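Local coordinates for protein phage terminase large subunit (PDB 7KS4) that probably powers the ATP-driven translocation of viral DNA into empty capsids and cuts the genome as an endonuclease, this chain being its N-terminal ATPase domain, at residues E55-L60 / V86-R91; Q67-A72 / D141-A146; H113-P118 / P122-V127; S130-K135 / F150-E155. All blocks are in the same frame, centred on the assembly; numbering follows the deposited sequence.

Interaction 1. Residues E55-L60 / V86-R91; sequences EAVFEL and VEKVER
Val57 on helix 48-62 faces Lys88 and Val89 on helix 75-92, and its CG2 methyl makes the tightest approach, 3.6 Å from Lys88 CB. That methyl stands anti to the carbonyl carbon of Val57, and from there it also reaches Val89 CG2 at 4.0 Å, the two valine side chains lying alongside each other and pointing opposite ways. Leu60 adds its CD1 branch, 3.9 Å from Val89 CG2; the leucine and valine side chains cross at about a right angle. Val112 of strand 109-115 touches both Leu60 and Val89. The outer side of helix 75-92 is looser and polar: Arg91 NE meets Glu87 OE2 in the guanidinium plane at 3.0 Å, a salt bridge that takes no part in the packing. The axes of the two segments approach to 9.6 Å at 36°. Lys88 lends only its aliphatic stem. The contact thus takes up the lysine's hydrocarbon while its charge is met by Glu50, an ADP-binding residue, consistent with an indirect link to the nucleotide site.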
loop_
_atom_site.group_PDB
_atom_site.type_symbol
_atom_site.label_atom_id
_atom_site.label_comp_id
_atom_site.label_asym_id
_atom_site.label_seq_id
_atom_site.Cartn_x
_atom_site.Cartn_y
_atom_site.Cartn_z
ATOM N N GLU A 55 -0.427 -1.042 7.290
ATOM C CA GLU A 55 -1.253 0.164 7.254
ATOM C C GLU A 55 -2.734 -0.186 7.285
ATOM O O GLU A 55 -3.515 0.431 8.021
ATOM C CB GLU A 55 -0.927 0.990 6.005
ATOM C CG GLU A 55 0.464 1.618 6.017
ATOM C CD GLU A 55 0.521 2.914 6.799
ATOM O OE1 GLU A 55 -0.520 3.592 6.918
ATOM O OE2 GLU A 55 1.611 3.255 7.309
ATOM N N ALA A 56 -3.140 -1.176 6.492
ATOM C CA ALA A 56 -4.541 -1.589 6.457
ATOM C C ALA A 56 -4.992 -2.149 7.800
ATOM O O ALA A 56 -6.075 -1.809 8.291
ATOM C CB ALA A 56 -4.746 -2.615 5.348
ATOM N N VAL A 57 -4.178 -3.015 8.412
ATOM C CA VAL A 57 -4.541 -3.582 9.709
ATOM C C VAL A 57 -4.794 -2.472 10.717
ATOM O O VAL A 57 -5.789 -2.487 11.453
ATOM C CB VAL A 57 -3.448 -4.542 10.215
ATOM C CG1 VAL A 57 -3.814 -5.048 11.609
ATOM C CG2 VAL A 57 -3.263 -5.714 9.272
ATOM N N PHE A 58 -3.883 -1.500 10.780
ATOM C CA PHE A 58 -4.028 -0.411 11.736
ATOM C C PHE A 58 -5.349 0.327 11.538
ATOM O O PHE A 58 -6.094 0.564 12.499
ATOM C CB PHE A 58 -2.845 0.543 11.611
ATOM C CG PHE A 58 -2.896 1.683 12.580
ATOM C CD1 PHE A 58 -2.644 1.472 13.924
ATOM C CD2 PHE A 58 -3.209 2.959 12.149
ATOM C CE1 PHE A 58 -2.700 2.515 14.824
ATOM C CE2 PHE A 58 -3.263 4.006 13.042
ATOM C CZ PHE A 58 -3.003 3.781 14.383
ATOM N N GLU A 59 -5.665 0.693 10.296
ATOM C CA GLU A 59 -6.905 1.418 10.038
ATOM C C GLU A 59 -8.119 0.639 10.528
ATOM O O GLU A 59 -9.024 1.215 11.147
ATOM C CB GLU A 59 -7.044 1.718 8.546
ATOM C CG GLU A 59 -6.080 2.765 8.031
ATOM C CD GLU A 59 -6.425 4.173 8.483
ATOM O OE1 GLU A 59 -7.617 4.470 8.680
ATOM O OE2 GLU A 59 -5.490 4.981 8.640
ATOM N N LEU A 60 -8.161 -0.671 10.264
ATOM C CA LEU A 60 -9.366 -1.440 10.567
ATOM C C LEU A 60 -9.642 -1.487 12.064
ATOM O O LEU A 60 -10.808 -1.500 12.472
ATOM C CB LEU A 60 -9.248 -2.857 9.996
ATOM C CG LEU A 60 -9.126 -2.920 8.465
ATOM C CD1 LEU A 60 -8.843 -4.345 8.010
ATOM C CD2 LEU A 60 -10.378 -2.375 7.778
ATOM N N VAL A 86 -5.500 -10.325 6.071
ATOM C CA VAL A 86 -6.351 -11.319 6.723
ATOM C C VAL A 86 -5.614 -11.975 7.885
ATOM O O VAL A 86 -6.095 -11.969 9.025
ATOM C CB VAL A 86 -6.837 -12.369 5.708
ATOM C CG1 VAL A 86 -7.556 -13.515 6.422
ATOM C CG2 VAL A 86 -7.768 -11.726 4.689
ATOM N N GLU A 87 -4.448 -12.573 7.613
ATOM C CA GLU A 87 -3.709 -13.255 8.679
ATOM C C GLU A 87 -3.507 -12.332 9.872
ATOM O O GLU A 87 -3.762 -12.712 11.024
ATOM C CB GLU A 87 -2.352 -13.757 8.173
ATOM C CG GLU A 87 -1.591 -14.642 9.181
ATOM C CD GLU A 87 -0.852 -13.849 10.260
ATOM O OE1 GLU A 87 -0.396 -12.722 9.969
ATOM O OE2 GLU A 87 -0.729 -14.356 11.401
ATOM N N LYS A 88 -3.043 -11.107 9.609
ATOM C CA LYS A 88 -2.730 -10.181 10.692
ATOM C C LYS A 88 -3.983 -9.773 11.451
ATOM O O LYS A 88 -3.964 -9.686 12.684
ATOM C CB LYS A 88 -2.021 -8.945 10.135
ATOM C CG LYS A 88 -0.677 -9.252 9.503
ATOM C CD LYS A 88 -0.033 -8.005 8.906
ATOM C CE LYS A 88 1.454 -8.216 8.676
ATOM N NZ LYS A 88 1.729 -9.468 7.938
ATOM N N VAL A 89 -5.073 -9.504 10.733
ATOM C CA VAL A 89 -6.311 -9.072 11.374
ATOM C C VAL A 89 -6.902 -10.202 12.209
ATOM O O VAL A 89 -7.364 -9.987 13.334
ATOM C CB VAL A 89 -7.305 -8.572 10.307
ATOM C CG1 VAL A 89 -8.735 -8.535 10.847
ATOM C CG2 VAL A 89 -6.902 -7.192 9.801
ATOM N N GLU A 90 -6.913 -11.420 11.672
ATOM C CA GLU A 90 -7.487 -12.530 12.426
ATOM C C GLU A 90 -6.668 -12.844 13.669
ATOM O O GLU A 90 -7.233 -13.237 14.698
ATOM C CB GLU A 90 -7.628 -13.755 11.518
ATOM C CG GLU A 90 -8.842 -13.640 10.600
ATOM C CD GLU A 90 -8.995 -14.797 9.642
ATOM O OE1 GLU A 90 -8.108 -15.675 9.592
ATOM O OE2 GLU A 90 -10.019 -14.824 8.930
ATOM N N ARG A 91 -5.347 -12.661 13.606
ATOM C CA ARG A 91 -4.510 -12.866 14.782
ATOM C C ARG A 91 -4.668 -11.722 15.778
ATOM O O ARG A 91 -4.865 -11.949 16.980
ATOM C CB ARG A 91 -3.050 -13.007 14.354
ATOM C CG ARG A 91 -2.061 -12.953 15.507
ATOM C CD ARG A 91 -0.697 -13.474 15.083
ATOM N NE ARG A 91 -0.179 -12.763 13.913
ATOM C CZ ARG A 91 0.493 -11.617 13.964
ATOM N NH1 ARG A 91 0.923 -11.053 12.844
ATOM N NH2 ARG A 91 0.739 -11.031 15.129
#

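Interaction 2. Residues Q67-A72 / D141-A146; sequences QGWIIA and DNLRGA
The indole of Trp69 meets the loop 141-146 with the far end of its six-membered ring. Arg144 O lies at the ring edge, in plane, 3.8 Å from Trp69 CH2, and Ile71 CD1 of the same strand also lies in plane at the edge. Lys135 NZ, from strand 126-136, stands over one face of the indole in a cation-pi contact. Leu143, Gly145 and Ala146 approach obliquely: Leu143 CD2 comes to 3.7 Å from Trp69 CZ3, and Ala146 CB to 4.2 Å from Trp69 CZ2. The CD2 branch does all the touching for Leu143. The loop carries a cis peptide before Ala146 and a positive phi of 79° at Gly145; Ala146 N is buried by the contact without a partner in the model. Trp69 projects from strand 67-72, which runs between strands 126-136 and 150-153 and pairs with both. The loop links those two neighbours, and Leu143 and Ile71 both extend to helix 161-175, by Val163 and Ile168 respectively.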
loop_
_atom_site.group_PDB
_atom_site.type_symbol
_atom_site.label_atom_id
_atom_site.label_comp_id
_atom_site.label_asym_id
_atom_site.label_seq_id
_atom_site.Cartn_x
_atom_site.Cartn_y
_atom_site.Cartn_z
ATOM N N GLN A 67 -13.234 2.175 5.949
ATOM C CA GLN A 67 -13.390 1.361 4.752
ATOM C C GLN A 67 -12.212 1.620 3.829
ATOM O O GLN A 67 -11.835 2.777 3.603
ATOM C CB GLN A 67 -14.713 1.662 4.037
ATOM C CG GLN A 67 -15.944 1.267 4.855
ATOM C CD GLN A 67 -17.248 1.488 4.111
ATOM O OE1 GLN A 67 -18.146 0.649 4.152
ATOM N NE2 GLN A 67 -17.361 2.625 3.434
ATOM N N GLY A 68 -11.637 0.545 3.300
ATOM C CA GLY A 68 -10.491 0.664 2.421
ATOM C C GLY A 68 -10.453 -0.462 1.414
ATOM O O GLY A 68 -11.087 -1.509 1.582
ATOM N N TRP A 69 -9.699 -0.224 0.351
ATOM C CA TRP A 69 -9.466 -1.199 -0.700
ATOM C C TRP A 69 -7.970 -1.348 -0.913
ATOM O O TRP A 69 -7.208 -0.398 -0.717
ATOM C CB TRP A 69 -10.078 -0.771 -2.050
ATOM C CG TRP A 69 -11.569 -0.780 -2.147
ATOM C CD1 TRP A 69 -12.465 -1.151 -1.188
ATOM C CD2 TRP A 69 -12.341 -0.391 -3.290
ATOM N NE1 TRP A 69 -13.752 -1.016 -1.666
ATOM C CE2 TRP A 69 -13.699 -0.553 -2.954
ATOM C CE3 TRP A 69 -12.011 0.080 -4.565
ATOM C CZ2 TRP A 69 -14.729 -0.261 -3.851
ATOM C CZ3 TRP A 69 -13.033 0.367 -5.453
ATOM C CH2 TRP A 69 -14.375 0.197 -5.092
ATOM N N ILE A 70 -7.558 -2.540 -1.328
ATOM C CA ILE A 70 -6.292 -2.730 -2.023
ATOM C C ILE A 70 -6.623 -3.101 -3.459
ATOM O O ILE A 70 -7.404 -4.030 -3.706
ATOM C CB ILE A 70 -5.397 -3.793 -1.354
ATOM C CG1 ILE A 70 -4.074 -3.937 -2.139
ATOM C CG2 ILE A 70 -6.126 -5.120 -1.209
ATOM C CD1 ILE A 70 -4.068 -4.989 -3.262
ATOM N N ILE A 71 -6.056 -2.357 -4.403
ATOM C CA ILE A 71 -6.297 -2.561 -5.825
ATOM C C ILE A 71 -4.972 -2.928 -6.471
ATOM O O ILE A 71 -3.963 -2.245 -6.260
ATOM C CB ILE A 71 -6.894 -1.308 -6.492
ATOM C CG1 ILE A 71 -7.997 -0.719 -5.610
ATOM C CG2 ILE A 71 -7.413 -1.665 -7.899
ATOM C CD1 ILE A 71 -8.579 0.571 -6.130
ATOM N N ALA A 72 -4.977 -3.999 -7.249
ATOM C CA ALA A 72 -3.826 -4.433 -8.026
ATOM C C ALA A 72 -4.239 -4.594 -9.473
ATOM O O ALA A 72 -5.423 -4.471 -9.810
ATOM C CB ALA A 72 -3.265 -5.757 -7.478
ATOM N N ASP A 141 -15.592 -3.587 -13.934
ATOM C CA ASP A 141 -17.010 -3.706 -13.611
ATOM C C ASP A 141 -17.232 -3.746 -12.105
ATOM O O ASP A 141 -18.174 -3.130 -11.592
ATOM C CB ASP A 141 -17.593 -4.951 -14.276
ATOM C CG ASP A 141 -17.598 -4.852 -15.789
ATOM O OD1 ASP A 141 -17.400 -3.733 -16.311
ATOM O OD2 ASP A 141 -17.808 -5.886 -16.456
ATOM N N ASN A 142 -16.376 -4.458 -11.380
ATOM C CA ASN A 142 -16.499 -4.564 -9.932
ATOM C C ASN A 142 -15.974 -3.334 -9.198
ATOM O O ASN A 142 -15.883 -3.357 -7.967
ATOM C CB ASN A 142 -15.776 -5.818 -9.438
ATOM C CG ASN A 142 -16.529 -7.090 -9.769
ATOM O OD1 ASN A 142 -17.756 -7.088 -9.876
ATOM N ND2 ASN A 142 -15.799 -8.185 -9.936
ATOM N N LEU A 143 -15.624 -2.269 -9.914
ATOM C CA LEU A 143 -15.247 -0.998 -9.296
ATOM C C LEU A 143 -16.491 -0.113 -9.289
ATOM O O LEU A 143 -16.716 0.693 -10.194
ATOM C CB LEU A 143 -14.080 -0.353 -10.037
ATOM C CG LEU A 143 -12.773 -1.152 -10.032
ATOM C CD1 LEU A 143 -11.713 -0.435 -10.842
ATOM C CD2 LEU A 143 -12.279 -1.399 -8.611
ATOM N N ARG A 144 -17.315 -0.291 -8.260
ATOM C CA ARG A 144 -18.491 0.533 -8.029
ATOM C C ARG A 144 -18.537 0.862 -6.544
ATOM O O ARG A 144 -18.088 0.072 -5.709
ATOM C CB ARG A 144 -19.782 -0.176 -8.482
ATOM C CG ARG A 144 -19.627 -0.948 -9.791
ATOM C CD ARG A 144 -20.961 -1.257 -10.474
ATOM N NE ARG A 144 -21.836 -2.108 -9.667
ATOM C CZ ARG A 144 -23.035 -1.761 -9.203
ATOM N NH1 ARG A 144 -23.549 -0.567 -9.457
ATOM N NH2 ARG A 144 -23.736 -2.626 -8.482
ATOM N N GLY A 145 -19.067 2.035 -6.218
ATOM C CA GLY A 145 -18.873 2.577 -4.886
ATOM C C GLY A 145 -17.478 3.168 -4.871
ATOM O O GLY A 145 -16.903 3.339 -5.946
ATOM N N ALA A 146 -16.913 3.499 -3.711
ATOM C CA ALA A 146 -17.568 3.462 -2.410
ATOM C C ALA A 146 -16.803 4.448 -1.532
ATOM O O ALA A 146 -15.659 4.775 -1.837
ATOM C CB ALA A 146 -17.546 2.063 -1.812
#

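Interaction 3. Residues H113-P118 / P122-V127; sequences HHYDRP and PGAKRV. With SO4 (sulfate ion), chain E.
Tyr115 and Arg126 form an antiparallel, non-hydrogen-bonded pair in the beta hairpin of strands 109-115 and 126-136. Beside them Val127 N gives a nearly straight bond to His114 O (2.7 Å, 167°), and Asp116 N binds Lys125 O. The Arg126 guanidinium lies flat on the His113 ring, centres 3.5 Å apart and planes at 12°, while its NH2 donates in plane to Tyr115 OH at 3.2 Å and NE adds a weak second bond. Both nitrogens of that imidazole are engaged elsewhere, ND1 with Thr129 and NE2 with Gln102. Farther out, Asp116 OD1 accepts from two donors on opposite faces of its carboxylate plane: Lys125 N at 2.9 Å and Arg117 NE. Arg117 NH2 completes a side-on grip by taking Asp116 OD2 on its syn side (2.8 Å). A bend at chi3 (72°) turns Arg117 over residues 122-124, with Gly123 O above one face of its guanidinium and NH1 bonded to Pro122 O. A sulfate ion, probably from the crystallisation liquor, accepts hydrogen bonds from NH1 (to O1) and NH2 (to O3) of Arg117. Lys125 joins this anion site, its NZ standing 2.8 Å from sulfate O3.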
loop_
_atom_site.group_PDB
_atom_site.type_symbol
_atom_site.label_atom_id
_atom_site.label_comp_id
_atom_site.label_asym_id
_atom_site.label_seq_id
_atom_site.Cartn_x
_atom_site.Cartn_y
_atom_site.Cartn_z
ATOM N N HIS A 113 -15.876 -6.385 12.902
ATOM C CA HIS A 113 -17.012 -5.859 13.643
ATOM C C HIS A 113 -16.553 -5.383 15.015
ATOM O O HIS A 113 -15.853 -6.109 15.725
ATOM C CB HIS A 113 -18.095 -6.930 13.790
ATOM C CG HIS A 113 -18.596 -7.470 12.486
ATOM N ND1 HIS A 113 -19.301 -6.703 11.585
ATOM C CD2 HIS A 113 -18.504 -8.706 11.939
ATOM C CE1 HIS A 113 -19.615 -7.439 10.534
ATOM N NE2 HIS A 113 -19.145 -8.659 10.725
ATOM N N HIS A 114 -16.960 -4.170 15.387
ATOM C CA HIS A 114 -16.623 -3.573 16.674
ATOM C C HIS A 114 -17.873 -3.517 17.541
ATOM O O HIS A 114 -18.926 -3.056 17.086
ATOM C CB HIS A 114 -16.053 -2.167 16.493
ATOM C CG HIS A 114 -14.709 -2.148 15.843
ATOM N ND1 HIS A 114 -13.539 -2.114 16.567
ATOM C CD2 HIS A 114 -14.349 -2.175 14.539
ATOM C CE1 HIS A 114 -12.512 -2.111 15.736
ATOM N NE2 HIS A 114 -12.975 -2.152 14.499
ATOM N N TYR A 115 -17.747 -3.961 18.787
ATOM C CA TYR A 115 -18.873 -4.080 19.701
ATOM C C TYR A 115 -18.737 -3.097 20.857
ATOM O O TYR A 115 -17.696 -2.463 21.052
ATOM C CB TYR A 115 -18.982 -5.519 20.222
ATOM C CG TYR A 115 -19.385 -6.487 19.139
ATOM C CD1 TYR A 115 -20.694 -6.929 19.034
ATOM C CD2 TYR A 115 -18.464 -6.933 18.198
ATOM C CE1 TYR A 115 -21.074 -7.802 18.038
ATOM C CE2 TYR A 115 -18.834 -7.809 17.201
ATOM C CZ TYR A 115 -20.141 -8.237 17.120
ATOM O OH TYR A 115 -20.523 -9.112 16.124
ATOM N N ASP A 116 -19.820 -2.986 21.632
ATOM C CA ASP A 116 -19.894 -2.077 22.768
ATOM C C ASP A 116 -19.388 -2.711 24.056
ATOM O O ASP A 116 -19.488 -2.093 25.122
ATOM C CB ASP A 116 -21.336 -1.597 22.958
ATOM C CG ASP A 116 -22.259 -2.681 23.517
ATOM O OD1 ASP A 116 -21.956 -3.888 23.373
ATOM O OD2 ASP A 116 -23.302 -2.315 24.100
ATOM N N ARG A 117 -18.851 -3.919 23.976
ATOM C CA ARG A 117 -18.368 -4.683 25.116
ATOM C C ARG A 117 -17.647 -5.894 24.537
ATOM O O ARG A 117 -17.700 -6.106 23.320
ATOM C CB ARG A 117 -19.520 -5.103 26.025
ATOM C CG ARG A 117 -20.362 -6.244 25.462
ATOM C CD ARG A 117 -21.703 -6.343 26.174
ATOM N NE ARG A 117 -22.586 -5.238 25.811
ATOM C CZ ARG A 117 -23.777 -5.019 26.357
ATOM N NH1 ARG A 117 -24.245 -5.829 27.302
ATOM N NH2 ARG A 117 -24.505 -3.987 25.958
ATOM N N PRO A 118 -16.958 -6.695 25.344
ATOM C CA PRO A 118 -16.288 -7.876 24.790
ATOM C C PRO A 118 -17.286 -8.805 24.114
ATOM O O PRO A 118 -18.416 -8.980 24.580
ATOM C CB PRO A 118 -15.637 -8.525 26.017
ATOM C CG PRO A 118 -15.447 -7.391 26.970
ATOM C CD PRO A 118 -16.626 -6.489 26.764
ATOM N N PRO A 122 -22.607 -11.271 27.554
ATOM C CA PRO A 122 -24.032 -11.199 27.213
ATOM C C PRO A 122 -24.435 -9.789 26.813
ATOM O O PRO A 122 -24.009 -8.803 27.419
ATOM C CB PRO A 122 -24.731 -11.640 28.507
ATOM C CG PRO A 122 -23.751 -11.324 29.587
ATOM C CD PRO A 122 -22.398 -11.571 28.982
ATOM N N GLY A 123 -25.263 -9.702 25.773
ATOM C CA GLY A 123 -25.812 -8.434 25.342
ATOM C C GLY A 123 -24.948 -7.648 24.383
ATOM O O GLY A 123 -25.294 -6.503 24.073
ATOM N N ALA A 124 -23.848 -8.222 23.899
ATOM C CA ALA A 124 -22.915 -7.479 23.062
ATOM C C ALA A 124 -23.638 -6.903 21.852
ATOM O O ALA A 124 -24.329 -7.624 21.123
ATOM C CB ALA A 124 -21.767 -8.382 22.622
ATOM N N LYS A 125 -23.487 -5.596 21.656
ATOM C CA LYS A 125 -24.111 -4.873 20.557
ATOM C C LYS A 125 -23.023 -4.407 19.602
ATOM O O LYS A 125 -21.997 -3.876 20.034
ATOM C CB LYS A 125 -24.917 -3.671 21.068
ATOM C CG LYS A 125 -26.350 -3.983 21.500
ATOM C CD LYS A 125 -27.061 -2.720 22.004
ATOM C CE LYS A 125 -28.337 -3.040 22.769
ATOM N NZ LYS A 125 -28.057 -3.810 24.010
ATOM N N ARG A 126 -23.254 -4.610 18.310
ATOM C CA ARG A 126 -22.323 -4.180 17.279
ATOM C C ARG A 126 -22.468 -2.673 17.071
ATOM O O ARG A 126 -23.578 -2.167 16.871
ATOM C CB ARG A 126 -22.607 -4.956 15.991
ATOM C CG ARG A 126 -21.656 -4.722 14.845
ATOM C CD ARG A 126 -22.058 -5.583 13.634
ATOM N NE ARG A 126 -21.847 -7.017 13.857
ATOM C CZ ARG A 126 -22.143 -7.975 12.975
ATOM N NH1 ARG A 126 -22.673 -7.672 11.795
ATOM N NH2 ARG A 126 -21.910 -9.248 13.274
ATOM N N VAL A 127 -21.350 -1.955 17.139
ATOM C CA VAL A 127 -21.367 -0.504 17.061
ATOM C C VAL A 127 -20.835 -0.005 15.726
ATOM O O VAL A 127 -21.306 1.023 15.227
ATOM C CB VAL A 127 -20.564 0.119 18.223
ATOM C CG1 VAL A 127 -20.545 1.641 18.112
ATOM C CG2 VAL A 127 -21.144 -0.300 19.547
HETATM S S SO4 E . -27.661 -4.254 28.112
HETATM O O1 SO4 E . -27.070 -5.363 28.855
HETATM O O2 SO4 E . -29.081 -4.154 28.438
HETATM O O3 SO4 E . -27.511 -4.488 26.678
HETATM O O4 SO4 E . -26.983 -3.013 28.475
#

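Interaction 4. Residues S130-K135 / F150-E155; sequences SEFRGK and FVILDE
Phe132 and Phe150 meet over strand 67-72 of this P-loop ATPase domain, on the side of the sheet that helix 48-62 packs against; the segment 150-155 carries the predicted Walker B motif. The aromatic contact is rim to rim: the planes lie at 8°, yet neither ring covers the other's face, centroids are 5.9 Å apart, and Phe132 CD1 meets Phe150 CE1 at 3.8 Å. Different first torsions, Phe132 CG anti to its backbone N (-176°) and Phe150 CG between N and carbonyl carbon (66°), bring the rings together above the intervening strand, which keeps the nearest CA atoms, those of Phe132 and Val151, 9.3 Å apart. The polar groups do not bond across the pair: Arg133 NE reaches Glu131 OE2, which also has Arg109 as a partner, and Asp154, a magnesium-binding residue in another structure of this protein, takes Gln77 NE2 on OD2 and a weak bond from Glu155 N, the predicted catalytic residue. Apolar packing continues at Ile152, whose CD1 lies 4.4 Å from Phe132 CE1.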
loop_
_atom_site.group_PDB
_atom_site.type_symbol
_atom_site.label_atom_id
_atom_site.label_comp_id
_atom_site.label_asym_id
_atom_site.label_seq_id
_atom_site.Cartn_x
_atom_site.Cartn_y
_atom_site.Cartn_z
ATOM N N SER A 130 -15.560 -2.087 10.360
ATOM C CA SER A 130 -14.524 -1.744 9.399
ATOM C C SER A 130 -14.513 -2.775 8.279
ATOM O O SER A 130 -14.800 -3.954 8.496
ATOM C CB SER A 130 -13.161 -1.696 10.084
ATOM O OG SER A 130 -13.216 -0.896 11.243
ATOM N N GLU A 131 -14.182 -2.322 7.067
ATOM C CA GLU A 131 -14.260 -3.169 5.885
ATOM C C GLU A 131 -13.037 -2.964 5.002
ATOM O O GLU A 131 -12.625 -1.826 4.754
ATOM C CB GLU A 131 -15.526 -2.871 5.074
ATOM C CG GLU A 131 -15.674 -3.746 3.854
ATOM C CD GLU A 131 -17.037 -3.609 3.204
ATOM O OE1 GLU A 131 -17.862 -2.815 3.701
ATOM O OE2 GLU A 131 -17.279 -4.299 2.196
ATOM N N PHE A 132 -12.474 -4.071 4.519
ATOM C CA PHE A 132 -11.319 -4.043 3.630
ATOM C C PHE A 132 -11.556 -5.030 2.501
ATOM O O PHE A 132 -11.872 -6.196 2.755
ATOM C CB PHE A 132 -10.036 -4.394 4.389
ATOM C CG PHE A 132 -8.779 -4.288 3.567
ATOM C CD1 PHE A 132 -8.330 -3.057 3.117
ATOM C CD2 PHE A 132 -8.025 -5.417 3.280
ATOM C CE1 PHE A 132 -7.163 -2.951 2.371
ATOM C CE2 PHE A 132 -6.856 -5.320 2.537
ATOM C CZ PHE A 132 -6.422 -4.086 2.087
ATOM N N ARG A 133 -11.409 -4.563 1.263
ATOM C CA ARG A 133 -11.665 -5.392 0.096
ATOM C C ARG A 133 -10.469 -5.390 -0.835
ATOM O O ARG A 133 -9.740 -4.400 -0.939
ATOM C CB ARG A 133 -12.875 -4.915 -0.694
ATOM C CG ARG A 133 -14.201 -5.185 -0.033
ATOM C CD ARG A 133 -15.168 -5.789 -1.032
ATOM N NE ARG A 133 -16.542 -5.426 -0.734
ATOM C CZ ARG A 133 -17.598 -5.964 -1.330
ATOM N NH1 ARG A 133 -18.813 -5.568 -0.992
ATOM N NH2 ARG A 133 -17.434 -6.903 -2.254
ATOM N N GLY A 134 -10.288 -6.513 -1.522
ATOM C CA GLY A 134 -9.361 -6.587 -2.634
ATOM C C GLY A 134 -10.088 -6.329 -3.944
ATOM O O GLY A 134 -11.217 -6.771 -4.142
ATOM N N LYS A 135 -9.425 -5.589 -4.830
ATOM C CA LYS A 135 -9.994 -5.212 -6.115
ATOM C C LYS A 135 -8.941 -5.379 -7.201
ATOM O O LYS A 135 -7.736 -5.340 -6.938
ATOM C CB LYS A 135 -10.508 -3.767 -6.105
ATOM C CG LYS A 135 -11.707 -3.533 -5.193
ATOM C CD LYS A 135 -12.922 -4.298 -5.684
ATOM C CE LYS A 135 -14.149 -3.981 -4.861
ATOM N NZ LYS A 135 -15.315 -4.792 -5.309
ATOM N N PHE A 150 -9.324 4.889 2.975
ATOM C CA PHE A 150 -7.954 4.647 2.550
ATOM C C PHE A 150 -7.965 3.680 1.379
ATOM O O PHE A 150 -8.900 2.896 1.203
ATOM C CB PHE A 150 -7.087 4.107 3.697
ATOM C CG PHE A 150 -7.485 2.733 4.186
ATOM C CD1 PHE A 150 -6.779 1.605 3.778
ATOM C CD2 PHE A 150 -8.540 2.570 5.072
ATOM C CE1 PHE A 150 -7.123 0.335 4.231
ATOM C CE2 PHE A 150 -8.888 1.292 5.542
ATOM C CZ PHE A 150 -8.176 0.179 5.115
ATOM N N VAL A 151 -6.902 3.738 0.584
ATOM C CA VAL A 151 -6.756 2.835 -0.549
ATOM C C VAL A 151 -5.280 2.547 -0.740
ATOM O O VAL A 151 -4.430 3.417 -0.528
ATOM C CB VAL A 151 -7.379 3.414 -1.838
ATOM C CG1 VAL A 151 -6.668 4.698 -2.253
ATOM C CG2 VAL A 151 -7.330 2.392 -2.951
ATOM N N ILE A 152 -4.983 1.307 -1.118
ATOM C CA ILE A 152 -3.641 0.889 -1.497
ATOM C C ILE A 152 -3.682 0.474 -2.956
ATOM O O ILE A 152 -4.513 -0.356 -3.345
ATOM C CB ILE A 152 -3.143 -0.272 -0.617
ATOM C CG1 ILE A 152 -3.111 0.159 0.849
ATOM C CG2 ILE A 152 -1.765 -0.744 -1.091
ATOM C CD1 ILE A 152 -3.288 -0.998 1.832
ATOM N N LEU A 153 -2.794 1.057 -3.763
ATOM C CA LEU A 153 -2.607 0.648 -5.150
ATOM C C LEU A 153 -1.296 -0.117 -5.214
ATOM O O LEU A 153 -0.227 0.458 -4.982
ATOM C CB LEU A 153 -2.587 1.839 -6.109
ATOM C CG LEU A 153 -3.945 2.382 -6.552
ATOM C CD1 LEU A 153 -4.658 3.057 -5.406
ATOM C CD2 LEU A 153 -3.778 3.343 -7.725
ATOM N N ASP A 154 -1.384 -1.406 -5.516
ATOM C CA ASP A 154 -0.217 -2.268 -5.633
ATOM C C ASP A 154 0.144 -2.414 -7.105
ATOM O O ASP A 154 -0.739 -2.514 -7.960
ATOM C CB ASP A 154 -0.491 -3.635 -5.011
ATOM C CG ASP A 154 0.765 -4.472 -4.854
ATOM O OD1 ASP A 154 1.869 -3.898 -4.764
ATOM O OD2 ASP A 154 0.639 -5.707 -4.807
ATOM N N GLU A 155 1.442 -2.417 -7.396
ATOM C CA GLU A 155 1.943 -2.325 -8.772
ATOM C C GLU A 155 1.159 -1.278 -9.561
ATOM O O GLU A 155 0.654 -1.511 -10.667
ATOM C CB GLU A 155 1.923 -3.687 -9.459
ATOM C CG GLU A 155 3.198 -4.498 -9.190
ATOM C CD GLU A 155 4.466 -3.748 -9.612
ATOM O OE1 GLU A 155 4.666 -3.527 -10.828
ATOM O OE2 GLU A 155 5.245 -3.350 -8.723
#

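Overall arrangement
Interactions 1 and 4 are buried and apolar, whereas interactions 2 and 3 lie at the surface. Helix 48-62 joins the first two, since Leu60 packs on Phe132 and Glu59 on Phe150. Strand 67-72 of interaction 2 is the middle strand between the two of interaction 4: Ile71 N probably bonds Ile152 O and Ile70 O probably accepts from Lys135 N. Interaction 2 rests on a buried indole, its edge set against a more exposed loop. Interaction 3 uses the far end of strand 126-136, about 26 Å from interaction 4 between centres, and there polar bonds, a stack and an anion replace apolar packing. Leu60 O ties the regions together, accepting probable hydrogen bonds from His114 NE2 and Ser130 OG.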